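Local coordinates for StiE protein (Stigmatella aurantiaca, PDB 6ECX) that transfers a methyl group from S-adenosylmethionine to oxygen, as the O-methyltransferase domain of a larger polyketide synthase protein, at residues A[97-102]-A[125-130]; A[102-107]-A[139-144]; A[87-92]-A[111-116]; A[151-156]-A[176-181]. One frame throughout, in Å; residues are numbered along the deposited sequence. Where two conformers were deposited one is given.

How the contacts relate
The four contacts trace the Rossmann-like part of the methyltransferase domain around its parallel strands. Contacts 1, 2 and 3 interleave along the chain: strand 91-94, helix 101-109, strand 114-119, helix 122-134 and strand 141-145 follow in that order. Contacts 1 and 2, with centres about 8 Å apart, both use helix 101-109 and share Asp102. Contacts 2 and 3 (centres about 9 Å apart) meet through neighbouring strands 114-119 and 141-145 of one sheet. Contact 4 comes later, its centre about 17 Å from those of contacts 2 and 3. Contact 1 touches S-adenosylmethionine, contact 2 packs a helix on the sheet, contact 3 pairs two strands, and contact 4 holds the loop after cofactor-binding Asp147 and Ser148.

Contact 1: residues A[97-102]-A[125-130]; sequences CGHGSD and AEVCKQ. With SAM (S-adenosylmethionine), chain B.
The imidazole of His99 and the side chain of Val127 cross obliquely, with ND1 of His99 4.2 Å from CG1 of Val127; Leu38 also touches the ring. ND1 is covered by this contact and has no partner in the model. A second flat group is the peptide between His99 and Gly100. The sulphur of Cys128 stands over one of its faces: Cys128 SG is 3.4 Å from His99 C, while its height above the peptide plane is nearly the same. The Gly98 carbonyl completes this seat, its O 3.1 Å from Cys128 SG, again without a hydrogen-bond partner in the model. The side chain of Cys128 leaves its helix with SG anti to the carbonyl carbon (chi1 -73°). A further sulphur, Cys97 SG, lies 4.0 Å from Cys128 SG, an apolar contact well beyond disulphide length.

The loop is the glycine-rich turn after the first strand of a Rossmann-like methyltransferase. It forms a type II' turn from Cys97 to Gly100, closed by Gly100 N to Cys97 O at 2.8 Å, and Gly98 and Gly100 both have positive phi. Gly100 is the N-cap of helix 101-109, so the turn leads straight into the helix packed in contact 2. Gly98 N gives a weak hydrogen bond, bent to 125° at the hydrogen, to O3' of the S-adenosylmethionine ribose 3.0 Å away. Asp102 faces the other end of the cofactor, with OD2 3.7 Å from the carboxylate O of SAM, and is salt-bridged to Arg77. On helix 122-134, Cys128 also packs against Ile143, while Arg131 NH1 bonds to His99 O.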
loop_
_atom_site.group_PDB
_atom_site.type_symbol
_atom_site.label_atom_id
_atom_site.label_comp_id
_atom_site.label_asym_id
_atom_site.label_seq_id
_atom_site.Cartn_x
_atom_site.Cartn_y
_atom_site.Cartn_z
ATOM N N CYS A 97 -3.271 8.706 -2.293
ATOM C CA CYS A 97 -2.198 9.305 -1.504
ATOM C C CYS A 97 -2.546 9.550 -0.034
ATOM O O CYS A 97 -1.690 10.064 0.698
ATOM C CB CYS A 97 -1.741 10.613 -2.166
ATOM S SG CYS A 97 -3.010 11.910 -2.297
ATOM N N GLY A 98 -3.734 9.170 0.428
ATOM C CA GLY A 98 -4.028 9.262 1.855
ATOM C C GLY A 98 -3.839 10.667 2.411
ATOM O O GLY A 98 -4.406 11.645 1.905
ATOM N N HIS A 99 -3.042 10.775 3.479
ATOM C CA HIS A 99 -2.707 12.052 4.105
ATOM C C HIS A 99 -1.399 12.633 3.585
ATOM O O HIS A 99 -0.871 13.577 4.184
ATOM C CB HIS A 99 -2.631 11.899 5.628
ATOM C CG HIS A 99 -3.942 11.559 6.267
ATOM N ND1 HIS A 99 -5.143 12.056 5.810
ATOM C CD2 HIS A 99 -4.241 10.768 7.325
ATOM C CE1 HIS A 99 -6.125 11.587 6.559
ATOM N NE2 HIS A 99 -5.604 10.802 7.485
ATOM N N GLY A 100 -0.860 12.081 2.498
ATOM C CA GLY A 100 0.274 12.664 1.810
ATOM C C GLY A 100 1.634 12.384 2.407
ATOM O O GLY A 100 2.630 12.930 1.901
ATOM N N SER A 101 1.724 11.530 3.430
ATOM C CA SER A 101 3.003 11.293 4.107
ATOM C C SER A 101 4.070 10.750 3.150
ATOM O O SER A 101 5.227 11.194 3.169
ATOM C CB SER A 101 2.794 10.334 5.280
ATOM O OG SER A 101 1.883 10.891 6.213
ATOM N N ASP A 102 3.703 9.780 2.311
ATOM C CA ASP A 102 4.676 9.193 1.388
ATOM C C ASP A 102 5.209 10.231 0.404
ATOM O O ASP A 102 6.422 10.314 0.169
ATOM C CB ASP A 102 4.039 8.021 0.655
ATOM C CG ASP A 102 3.854 6.814 1.551
ATOM O OD1 ASP A 102 4.851 6.371 2.166
ATOM O OD2 ASP A 102 2.720 6.306 1.648
ATOM N N ALA A 125 -7.816 15.378 0.580
ATOM C CA ALA A 125 -7.169 16.322 -0.331
ATOM C C ALA A 125 -6.826 17.630 0.381
ATOM O O ALA A 125 -5.713 18.156 0.254
ATOM C CB ALA A 125 -8.076 16.593 -1.531
ATOM N N GLU A 126 -7.784 18.180 1.124
ATOM C CA GLU A 126 -7.533 19.396 1.900
ATOM C C GLU A 126 -6.357 19.207 2.848
ATOM O O GLU A 126 -5.480 20.072 2.947
ATOM C CB GLU A 126 -8.787 19.788 2.686
ATOM C CG GLU A 126 -9.956 20.145 1.826
ATOM C CD GLU A 126 -11.224 20.344 2.640
ATOM O OE1 GLU A 126 -11.149 20.273 3.887
ATOM O OE2 GLU A 126 -12.284 20.582 2.028
ATOM N N VAL A 127 -6.322 18.076 3.552
ATOM C CA VAL A 127 -5.220 17.808 4.470
ATOM C C VAL A 127 -3.899 17.747 3.709
ATOM O O VAL A 127 -2.922 18.410 4.076
ATOM C CB VAL A 127 -5.478 16.511 5.255
ATOM C CG1 VAL A 127 -4.243 16.111 6.059
ATOM C CG2 VAL A 127 -6.699 16.677 6.158
ATOM N N CYS A 128 -3.844 16.930 2.654
ATOM C CA CYS A 128 -2.625 16.836 1.854
ATOM C C CYS A 128 -2.120 18.213 1.441
ATOM O O CYS A 128 -0.949 18.540 1.650
ATOM C CB CYS A 128 -2.875 15.977 0.623
ATOM S SG CYS A 128 -3.018 14.221 1.019
ATOM N N LYS A 129 -3.000 19.041 0.863
ATOM C CA LYS A 129 -2.572 20.357 0.404
ATOM C C LYS A 129 -2.021 21.191 1.551
ATOM O O LYS A 129 -1.013 21.892 1.390
ATOM C CB LYS A 129 -3.730 21.083 -0.282
ATOM C CG LYS A 129 -4.128 20.453 -1.620
ATOM C CD LYS A 129 -5.302 21.193 -2.255
ATOM C CE LYS A 129 -5.581 20.679 -3.658
ATOM N NZ LYS A 129 -6.788 21.332 -4.254
ATOM N N GLN A 130 -2.658 21.126 2.718
ATOM C CA GLN A 130 -2.190 21.943 3.832
ATOM C C GLN A 130 -0.829 21.461 4.315
ATOM O O GLN A 130 0.097 22.262 4.504
ATOM C CB GLN A 130 -3.210 21.926 4.969
ATOM C CG GLN A 130 -2.698 22.527 6.273
ATOM C CD GLN A 130 -1.949 21.518 7.134
ATOM O OE1 GLN A 130 -0.857 21.794 7.633
ATOM N NE2 GLN A 130 -2.534 20.341 7.303
HETATM N N SAM B . -1.347 5.166 0.367
HETATM C CA SAM B . -1.728 5.870 1.585
HETATM C C SAM B . -0.927 5.365 2.777
HETATM O O SAM B . -0.284 4.325 2.667
HETATM O OXT SAM B . -0.893 5.966 3.855
HETATM C CB SAM B . -3.216 5.706 1.839
HETATM C CG SAM B . -3.713 4.267 1.794
HETATM S SD SAM B . -5.448 4.190 2.315
HETATM C CE SAM B . -5.506 2.541 3.064
HETATM C "C5'" SAM B . -6.331 4.054 0.740
HETATM C "C4'" SAM B . -6.302 5.355 -0.068
HETATM O "O4'" SAM B . -6.728 5.167 -1.409
HETATM C "C3'" SAM B . -7.176 6.479 0.479
HETATM O "O3'" SAM B . -6.374 7.645 0.445
HETATM C "C2'" SAM B . -8.303 6.628 -0.535
HETATM O "O2'" SAM B . -8.805 7.944 -0.660
HETATM C "C1'" SAM B . -7.582 6.221 -1.813
HETATM N N9 SAM B . -8.440 5.768 -2.925
HETATM C C8 SAM B . -9.348 4.738 -2.887
HETATM N N7 SAM B . -9.904 4.610 -4.120
HETATM C C5 SAM B . -9.375 5.544 -4.943
HETATM C C6 SAM B . -9.581 5.852 -6.275
HETATM N N6 SAM B . -10.458 5.169 -7.009
HETATM N N1 SAM B . -8.867 6.885 -6.863
HETATM C C2 SAM B . -7.948 7.599 -6.131
HETATM N N3 SAM B . -7.749 7.279 -4.804
HETATM C C4 SAM B . -8.447 6.277 -4.209
#

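Contact 2: residues A[102-107]-A[139-144]; sequences DLIILG and NRIRIF
Helix 102-107 lies against strand 141-144 through Leu103, Ile104 and Gly107, the segment axes 10.0 Å apart and 170° from parallel, nearly antiparallel. This is the alpha-on-beta packing of a Rossmann-like fold, with the helix covering a strand that is outermost in the sheet of this chain. Ile141 meets the helix through its longer branch. Its CG1 is anti to the carbonyl carbon and CD1 continues the chain outward (chi2 -176°), bringing CD1 to 3.5 Å from Leu103 O and 4.0 Å from Ile104 CA. Leu103 answers with its own branch: CD1 is 4.2 Å from Ile141 CG2 and 4.1 Å from Ile143 CD1, so one methyl bridges two residues on the same face of the strand. Leu115 of the adjacent strand touches both Leu103 and Ile141, continuing this apolar layer.

Near the helix C-terminus the contact turns polar. Gly107 O sits at the guanidinium edge of Arg140, whose NH2 also reaches Leu113 O. The NH1 to Gly107 O separation, 2.5 Å, is short enough for its exact value to be doubtful. NH2 adds a weak bond to the same oxygen at 3.1 Å, and Gly107 O lies near the guanidinium plane.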
loop_
_atom_site.group_PDB
_atom_site.type_symbol
_atom_site.label_atom_id
_atom_site.label_comp_id
_atom_site.label_asym_id
_atom_site.label_seq_id
_atom_site.Cartn_x
_atom_site.Cartn_y
_atom_site.Cartn_z
ATOM N N ASP A 102 3.703 9.780 2.311
ATOM C CA ASP A 102 4.676 9.193 1.388
ATOM C C ASP A 102 5.209 10.231 0.404
ATOM O O ASP A 102 6.422 10.314 0.169
ATOM C CB ASP A 102 4.039 8.021 0.655
ATOM C CG ASP A 102 3.854 6.814 1.551
ATOM O OD1 ASP A 102 4.851 6.371 2.166
ATOM O OD2 ASP A 102 2.720 6.306 1.648
ATOM N N LEU A 103 4.320 11.060 -0.158
ATOM C CA LEU A 103 4.766 12.112 -1.073
ATOM C C LEU A 103 5.624 13.141 -0.363
ATOM O O LEU A 103 6.628 13.611 -0.910
ATOM C CB LEU A 103 3.570 12.810 -1.712
ATOM C CG LEU A 103 2.737 11.977 -2.685
ATOM C CD1 LEU A 103 1.513 12.758 -3.132
ATOM C CD2 LEU A 103 3.582 11.565 -3.869
ATOM N N ILE A 104 5.220 13.534 0.846
ATOM C CA ILE A 104 5.958 14.566 1.570
ATOM C C ILE A 104 7.352 14.064 1.957
ATOM O O ILE A 104 8.350 14.786 1.823
ATOM C CB ILE A 104 5.148 15.007 2.798
ATOM C CG1 ILE A 104 3.940 15.865 2.355
ATOM C CG2 ILE A 104 6.058 15.708 3.804
ATOM C CD1 ILE A 104 2.948 16.140 3.468
ATOM N N ILE A 105 7.435 12.835 2.471
ATOM C CA ILE A 105 8.726 12.271 2.851
ATOM C C ILE A 105 9.647 12.183 1.636
ATOM O O ILE A 105 10.827 12.548 1.703
ATOM C CB ILE A 105 8.525 10.899 3.519
ATOM C CG1 ILE A 105 7.908 11.082 4.910
ATOM C CG2 ILE A 105 9.842 10.131 3.594
ATOM C CD1 ILE A 105 7.428 9.787 5.521
ATOM N N LEU A 106 9.120 11.705 0.508
ATOM C CA LEU A 106 9.918 11.648 -0.714
ATOM C C LEU A 106 10.365 13.044 -1.136
ATOM O O LEU A 106 11.542 13.260 -1.450
ATOM C CB LEU A 106 9.113 10.968 -1.828
ATOM C CG LEU A 106 8.892 9.464 -1.630
ATOM C CD1 LEU A 106 7.960 8.911 -2.690
ATOM C CD2 LEU A 106 10.228 8.704 -1.689
ATOM N N GLY A 107 9.449 14.017 -1.097
ATOM C CA GLY A 107 9.794 15.366 -1.528
ATOM C C GLY A 107 10.794 16.049 -0.612
ATOM O O GLY A 107 11.664 16.802 -1.073
ATOM N N ASN A 139 5.574 23.768 -4.492
ATOM C CA ASN A 139 6.065 23.915 -5.850
ATOM C C ASN A 139 6.410 22.589 -6.490
ATOM O O ASN A 139 6.528 22.532 -7.720
ATOM C CB ASN A 139 7.278 24.845 -5.876
ATOM C CG ASN A 139 6.969 26.157 -5.250
ATOM O OD1 ASN A 139 7.606 26.576 -4.281
ATOM N ND2 ASN A 139 5.951 26.818 -5.782
ATOM N N ARG A 140 6.555 21.524 -5.693
ATOM C CA ARG A 140 6.887 20.224 -6.232
ATOM C C ARG A 140 5.813 19.156 -6.041
ATOM O O ARG A 140 5.900 18.115 -6.702
ATOM C CB ARG A 140 8.206 19.718 -5.631
ATOM C CG ARG A 140 9.335 20.752 -5.746
ATOM C CD ARG A 140 10.698 20.107 -5.571
ATOM N NE ARG A 140 11.102 20.064 -4.174
ATOM C CZ ARG A 140 11.222 18.964 -3.445
ATOM N NH1 ARG A 140 11.599 19.075 -2.175
ATOM N NH2 ARG A 140 10.968 17.761 -3.973
ATOM N N ILE A 141 4.815 19.367 -5.179
ATOM C CA ILE A 141 3.780 18.362 -4.927
ATOM C C ILE A 141 2.416 18.964 -5.259
ATOM O O ILE A 141 2.034 19.995 -4.692
ATOM C CB ILE A 141 3.811 17.865 -3.474
ATOM C CG1 ILE A 141 5.179 17.283 -3.134
ATOM C CG2 ILE A 141 2.712 16.804 -3.213
ATOM C CD1 ILE A 141 5.242 16.701 -1.747
ATOM N N ARG A 142 1.671 18.315 -6.156
ATOM C CA ARG A 142 0.288 18.702 -6.424
ATOM C C ARG A 142 -0.652 17.599 -5.953
ATOM O O ARG A 142 -0.358 16.405 -6.105
ATOM C CB ARG A 142 0.040 18.989 -7.909
ATOM C CG ARG A 142 0.916 20.074 -8.520
ATOM C CD ARG A 142 0.623 20.189 -10.006
ATOM N NE ARG A 142 0.863 18.932 -10.716
ATOM C CZ ARG A 142 0.566 18.753 -12.000
ATOM N NH1 ARG A 142 0.019 19.749 -12.682
ATOM N NH2 ARG A 142 0.820 17.602 -12.607
ATOM N N ILE A 143 -1.782 18.011 -5.386
ATOM C CA ILE A 143 -2.801 17.114 -4.855
ATOM C C ILE A 143 -4.094 17.338 -5.625
ATOM O O ILE A 143 -4.475 18.483 -5.892
ATOM C CB ILE A 143 -3.041 17.354 -3.350
ATOM C CG1 ILE A 143 -1.719 17.263 -2.576
ATOM C CG2 ILE A 143 -4.079 16.367 -2.814
ATOM C CD1 ILE A 143 -1.116 15.843 -2.589
ATOM N N PHE A 144 -4.772 16.248 -5.977
ATOM C CA PHE A 144 -6.043 16.347 -6.681
ATOM C C PHE A 144 -7.039 15.385 -6.061
ATOM O O PHE A 144 -6.689 14.247 -5.738
ATOM C CB PHE A 144 -5.908 16.013 -8.176
ATOM C CG PHE A 144 -4.891 16.847 -8.918
ATOM C CD1 PHE A 144 -3.545 16.478 -8.940
ATOM C CD2 PHE A 144 -5.288 17.968 -9.634
ATOM C CE1 PHE A 144 -2.614 17.226 -9.647
ATOM C CE2 PHE A 144 -4.362 18.723 -10.343
ATOM C CZ PHE A 144 -3.025 18.351 -10.352
#

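Contact 3: residues A[87-92]-A[111-116]; sequences SAIKNV and EHLKLD
Val92 and Leu115 lie side by side and point the same way on one face of the sheet, CB of Val92 3.7 Å from CD2 of Leu115. On this face Leu113 CD2 touches Ile89 CG2 at 3.8 Å, the two side chains meeting at a slant. Leu103 and Leu106 of helix 101-109 cover the leucines. Asn91 and Lys114 run alongside each other on the other face, where Asn91 OD1 approaches Lys114 CB to 3.6 Å.

The backbones join as parallel strands, the neighbouring strands of a beta-alpha-beta unit: Lys114 N bonds to Lys90 O at 3.0 Å, Val92 N to Lys114 O at 2.9 Å and Asp116 N to Val92 O at 2.9 Å. Lys90 extends beside Lys114, and a chi2 of 54° turns its CD; NZ, further along, gives a hydrogen bond to His112 O of 2.9 Å, in the carbonyl plane. The His112 ring has Leu113 CG over one face, and its NE2 bonds to Leu86 O. Asp116 is held by Arg142 and Tyr157.

Because Lys90 NZ and Lys114 NZ are 6.0 Å apart, the two probably repel mildly, and the His112 carbonyl would offset part of that charge for Lys90.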
loop_
_atom_site.group_PDB
_atom_site.type_symbol
_atom_site.label_atom_id
_atom_site.label_comp_id
_atom_site.label_asym_id
_atom_site.label_seq_id
_atom_site.Cartn_x
_atom_site.Cartn_y
_atom_site.Cartn_z
ATOM N N SER A 87 17.578 8.955 -6.751
ATOM C CA SER A 87 18.383 9.973 -7.412
ATOM C C SER A 87 18.200 9.945 -8.923
ATOM O O SER A 87 18.482 10.951 -9.589
ATOM C CB SER A 87 19.873 9.813 -7.058
ATOM O OG SER A 87 20.406 8.654 -7.671
ATOM N N ALA A 88 17.731 8.818 -9.470
ATOM C CA ALA A 88 17.616 8.631 -10.911
ATOM C C ALA A 88 16.243 9.011 -11.441
ATOM O O ALA A 88 16.071 9.182 -12.655
ATOM C CB ALA A 88 17.903 7.165 -11.265
ATOM N N ILE A 89 15.293 9.146 -10.577
ATOM C CA ILE A 89 13.897 9.374 -10.919
ATOM C C ILE A 89 13.613 10.867 -10.876
ATOM O O ILE A 89 14.250 11.617 -10.125
ATOM C CB ILE A 89 13.043 8.552 -9.934
ATOM C CG1 ILE A 89 13.017 7.094 -10.430
ATOM C CG2 ILE A 89 11.647 9.135 -9.696
ATOM C CD1 ILE A 89 12.624 6.134 -9.374
ATOM N N LYS A 90 12.679 11.314 -11.718
ATOM C CA LYS A 90 12.241 12.699 -11.718
ATOM C C LYS A 90 10.821 12.878 -11.196
ATOM O O LYS A 90 10.605 13.704 -10.306
ATOM C CB LYS A 90 12.346 13.290 -13.128
ATOM C CG LYS A 90 11.946 14.756 -13.196
ATOM C CD LYS A 90 12.731 15.589 -12.188
ATOM C CE LYS A 90 12.529 17.082 -12.399
ATOM N NZ LYS A 90 13.547 17.852 -11.624
ATOM N N ASN A 91 9.850 12.115 -11.717
ATOM C CA ASN A 91 8.428 12.377 -11.499
ATOM C C ASN A 91 7.772 11.169 -10.840
ATOM O O ASN A 91 8.000 10.036 -11.275
ATOM C CB ASN A 91 7.740 12.673 -12.841
ATOM C CG ASN A 91 8.371 13.867 -13.568
ATOM O OD1 ASN A 91 8.312 14.988 -13.080
ATOM N ND2 ASN A 91 8.983 13.617 -14.728
ATOM N N VAL A 92 6.933 11.425 -9.820
ATOM C CA VAL A 92 6.296 10.394 -8.999
ATOM C C VAL A 92 4.783 10.607 -9.009
ATOM O O VAL A 92 4.309 11.742 -8.896
ATOM C CB VAL A 92 6.814 10.422 -7.536
ATOM C CG1 VAL A 92 6.168 9.282 -6.678
ATOM C CG2 VAL A 92 8.354 10.370 -7.477
ATOM N N GLU A 111 15.160 16.625 -3.203
ATOM C CA GLU A 111 14.672 17.937 -3.607
ATOM C C GLU A 111 14.404 18.036 -5.100
ATOM O O GLU A 111 13.681 18.940 -5.518
ATOM C CB GLU A 111 15.660 19.023 -3.189
ATOM C CG GLU A 111 15.782 19.177 -1.681
ATOM C CD GLU A 111 16.490 20.460 -1.273
ATOM O OE1 GLU A 111 16.009 21.555 -1.643
ATOM O OE2 GLU A 111 17.529 20.369 -0.584
ATOM N N HIS A 112 14.966 17.143 -5.910
ATOM C CA HIS A 112 14.747 17.221 -7.344
ATOM C C HIS A 112 13.391 16.660 -7.774
ATOM O O HIS A 112 12.949 16.942 -8.892
ATOM C CB HIS A 112 15.849 16.453 -8.078
ATOM C CG HIS A 112 15.858 14.986 -7.770
ATOM N ND1 HIS A 112 16.295 14.477 -6.564
ATOM C CD2 HIS A 112 15.483 13.919 -8.515
ATOM C CE1 HIS A 112 16.192 13.159 -6.580
ATOM N NE2 HIS A 112 15.701 12.793 -7.753
ATOM N N LEU A 113 12.731 15.862 -6.933
ATOM C CA LEU A 113 11.517 15.157 -7.349
ATOM C C LEU A 113 10.336 16.109 -7.529
ATOM O O LEU A 113 10.199 17.103 -6.813
ATOM C CB LEU A 113 11.121 14.089 -6.322
ATOM C CG LEU A 113 12.047 12.901 -6.062
ATOM C CD1 LEU A 113 11.452 12.037 -4.964
ATOM C CD2 LEU A 113 12.263 12.085 -7.351
ATOM N N LYS A 114 9.474 15.768 -8.491
ATOM C CA LYS A 114 8.146 16.347 -8.674
ATOM C C LYS A 114 7.128 15.233 -8.461
ATOM O O LYS A 114 7.253 14.163 -9.064
ATOM C CB LYS A 114 7.973 16.936 -10.079
ATOM C CG LYS A 114 9.042 17.945 -10.501
ATOM C CD LYS A 114 8.582 19.388 -10.246
ATOM C CE LYS A 114 9.591 20.412 -10.755
ATOM N NZ LYS A 114 9.110 21.806 -10.561
ATOM N N LEU A 115 6.121 15.472 -7.619
ATOM C CA LEU A 115 5.224 14.393 -7.206
ATOM C C LEU A 115 3.777 14.860 -7.249
ATOM O O LEU A 115 3.467 15.977 -6.830
ATOM C CB LEU A 115 5.564 13.894 -5.788
ATOM C CG LEU A 115 7.054 13.644 -5.469
ATOM C CD1 LEU A 115 7.745 14.900 -4.901
ATOM C CD2 LEU A 115 7.177 12.511 -4.499
ATOM N N ASP A 116 2.899 14.017 -7.790
ATOM C CA ASP A 116 1.464 14.284 -7.809
ATOM C C ASP A 116 0.735 13.204 -7.028
ATOM O O ASP A 116 1.135 12.038 -7.036
ATOM C CB ASP A 116 0.927 14.329 -9.250
ATOM C CG ASP A 116 1.536 15.477 -10.054
ATOM O OD1 ASP A 116 1.702 16.553 -9.453
ATOM O OD2 ASP A 116 1.871 15.302 -11.255
#

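Contact 4: residues A[151-156]-A[176-181]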
loop_
_atom_site.group_PDB
_atom_site.type_symbol
_atom_site.label_atom_id
_atom_site.label_comp_id
_atom_site.label_asym_id
_atom_site.label_seq_id
_atom_site.Cartn_x
_atom_site.Cartn_y
_atom_site.Cartn_z
ATOM N N ASP A 151 -10.001 9.273 -13.953
ATOM C CA ASP A 151 -9.318 10.517 -14.302
ATOM C C ASP A 151 -7.877 10.207 -14.684
ATOM O O ASP A 151 -7.129 9.641 -13.878
ATOM C CB ASP A 151 -9.325 11.495 -13.131
ATOM C CG ASP A 151 -10.714 11.992 -12.793
ATOM O OD1 ASP A 151 -11.428 12.456 -13.711
ATOM O OD2 ASP A 151 -11.097 11.909 -11.602
ATOM N N ASP A 152 -7.482 10.610 -15.891
ATOM C CA ASP A 152 -6.095 10.437 -16.305
ATOM C C ASP A 152 -5.151 11.093 -15.308
ATOM O O ASP A 152 -5.418 12.188 -14.802
ATOM C CB ASP A 152 -5.873 11.027 -17.696
ATOM C CG ASP A 152 -6.260 10.067 -18.798
ATOM O OD1 ASP A 152 -6.771 8.973 -18.477
ATOM O OD2 ASP A 152 -6.044 10.398 -19.982
ATOM N N PHE A 153 -4.058 10.399 -15.003
ATOM C CA PHE A 153 -2.992 11.019 -14.240
ATOM C C PHE A 153 -2.468 12.236 -15.007
ATOM O O PHE A 153 -2.540 12.279 -16.241
ATOM C CB PHE A 153 -1.881 10.004 -13.979
ATOM C CG PHE A 153 -2.335 8.811 -13.184
ATOM C CD1 PHE A 153 -3.130 8.975 -12.053
ATOM C CD2 PHE A 153 -1.986 7.516 -13.579
ATOM C CE1 PHE A 153 -3.557 7.867 -11.313
ATOM C CE2 PHE A 153 -2.408 6.416 -12.850
ATOM C CZ PHE A 153 -3.191 6.590 -11.707
ATOM N N PRO A 154 -1.992 13.269 -14.306
ATOM C CA PRO A 154 -1.718 14.562 -14.945
ATOM C C PRO A 154 -0.264 14.746 -15.363
ATOM O O PRO A 154 0.366 15.766 -15.060
ATOM C CB PRO A 154 -2.117 15.562 -13.859
ATOM C CG PRO A 154 -1.761 14.867 -12.587
ATOM C CD PRO A 154 -1.962 13.377 -12.832
ATOM N N GLY A 155 0.288 13.760 -16.058
ATOM C CA GLY A 155 1.668 13.844 -16.479
ATOM C C GLY A 155 2.210 12.478 -16.858
ATOM O O GLY A 155 1.473 11.491 -16.943
ATOM N N MET A 156 3.525 12.447 -17.050
ATOM C CA MET A 156 4.251 11.242 -17.427
ATOM C C MET A 156 5.285 10.972 -16.341
ATOM O O MET A 156 6.120 11.837 -16.050
ATOM C CB MET A 156 4.903 11.425 -18.803
ATOM C CG MET A 156 5.596 10.196 -19.345
ATOM S SD MET A 156 4.473 8.799 -19.585
ATOM C CE MET A 156 3.414 9.428 -20.884
ATOM N N PHE A 176 -5.196 0.195 -14.383
ATOM C CA PHE A 176 -3.880 -0.193 -14.891
ATOM C C PHE A 176 -3.630 0.336 -16.299
ATOM O O PHE A 176 -2.475 0.547 -16.667
ATOM C CB PHE A 176 -3.705 -1.712 -14.790
ATOM C CG PHE A 176 -3.239 -2.139 -13.426
ATOM C CD1 PHE A 176 -4.152 -2.315 -12.391
ATOM C CD2 PHE A 176 -1.890 -2.251 -13.139
ATOM C CE1 PHE A 176 -3.724 -2.646 -11.123
ATOM C CE2 PHE A 176 -1.465 -2.583 -11.855
ATOM C CZ PHE A 176 -2.379 -2.772 -10.852
ATOM N N SER A 177 -4.682 0.621 -17.064
ATOM C CA SER A 177 -4.511 1.368 -18.304
ATOM C C SER A 177 -4.014 2.778 -18.018
ATOM O O SER A 177 -3.093 3.278 -18.683
ATOM C CB SER A 177 -5.837 1.392 -19.074
ATOM O OG SER A 177 -5.837 2.375 -20.095
ATOM N N ASN A 178 -4.614 3.436 -17.020
ATOM C CA ASN A 178 -4.153 4.763 -16.608
ATOM C C ASN A 178 -2.691 4.731 -16.155
ATOM O O ASN A 178 -1.914 5.645 -16.453
ATOM C CB ASN A 178 -5.054 5.279 -15.483
ATOM C CG ASN A 178 -4.986 6.786 -15.309
ATOM O OD1 ASN A 178 -4.314 7.495 -16.071
ATOM N ND2 ASN A 178 -5.707 7.289 -14.306
ATOM N N ILE A 179 -2.299 3.696 -15.418
ATOM C CA ILE A 179 -0.904 3.590 -14.994
ATOM C C ILE A 179 0.006 3.450 -16.211
ATOM O O ILE A 179 0.989 4.190 -16.372
ATOM C CB ILE A 179 -0.723 2.405 -14.021
ATOM C CG1 ILE A 179 -1.413 2.702 -12.678
ATOM C CG2 ILE A 179 0.778 2.125 -13.818
ATOM C CD1 ILE A 179 -1.516 1.500 -11.741
ATOM N N ASP A 180 -0.329 2.508 -17.095
ATOM C CA ASP A 180 0.441 2.272 -18.317
ATOM C C ASP A 180 0.596 3.550 -19.144
ATOM O O ASP A 180 1.707 3.946 -19.491
ATOM C CB ASP A 180 -0.248 1.168 -19.136
ATOM C CG ASP A 180 0.521 0.787 -20.380
ATOM O OD1 ASP A 180 1.696 1.184 -20.487
ATOM O OD2 ASP A 180 -0.059 0.091 -21.242
ATOM N N ARG A 181 -0.507 4.224 -19.447
ATOM C CA ARG A 181 -0.434 5.363 -20.357
ATOM C C ARG A 181 0.352 6.535 -19.779
ATOM O O ARG A 181 0.722 7.452 -20.531
ATOM C CB ARG A 181 -1.856 5.799 -20.745
ATOM C CG ARG A 181 -2.553 4.749 -21.609
ATOM C CD ARG A 181 -3.987 5.126 -22.021
ATOM N NE ARG A 181 -4.912 5.119 -20.891
ATOM C CZ ARG A 181 -5.371 6.216 -20.309
ATOM N NH1 ARG A 181 -5.004 7.406 -20.766
ATOM N NH2 ARG A 181 -6.206 6.126 -19.283
#
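Asp152 OD1 is gripped by two nitrogens of Arg181: NH2 at 3.0 Å, and NH1 in a weak bond at 3.3 Å. NH1 also makes a weak bond to the other carboxylate oxygen, OD2, completing the salt bridge. NH2 meets OD1 on its syn side but out of the carboxylate plane, consistent with the 42° between the carboxylate and guanidinium planes. The guanidinium is steadied from its own helix, since Arg181 NE bonds to Ser177 OG at 3.0 Å, nearly straight and in the guanidinium plane. Its two remaining nitrogens face the aspartate.

Asn178 reads the backbone of the loop with both ends of its amide. OD1 accepts Phe153 N at 3.1 Å, in the carbonyl plane and on a lone pair, in a nearly straight bond. ND2 donates to Asp151 O at 2.8 Å, from above that carbonyl's plane, and also to Ser148 O. CG of Asn178 is anti to the backbone N (chi1 -160°). The amide lies over the Phe153 ring. The two planes are only 10° apart, and ND2 lies 3.5 Å above the plane of the Phe153 ring, over its centre: an amide-on-ring stack that buries the polar group against carbon. Phe153 CE2 also touches Ile179 CG1 at 3.8 Å, and the ring of Tyr118, outside the two segments, also meets that of Phe153.

Asp151 OD2 bonds to Asp147 N. Asp147 and Ser148 bind S-adenosylmethionine, so helix 172-181 fastens a loop that follows these residues and borders the cofactor site of this Rossmann-like methyltransferase.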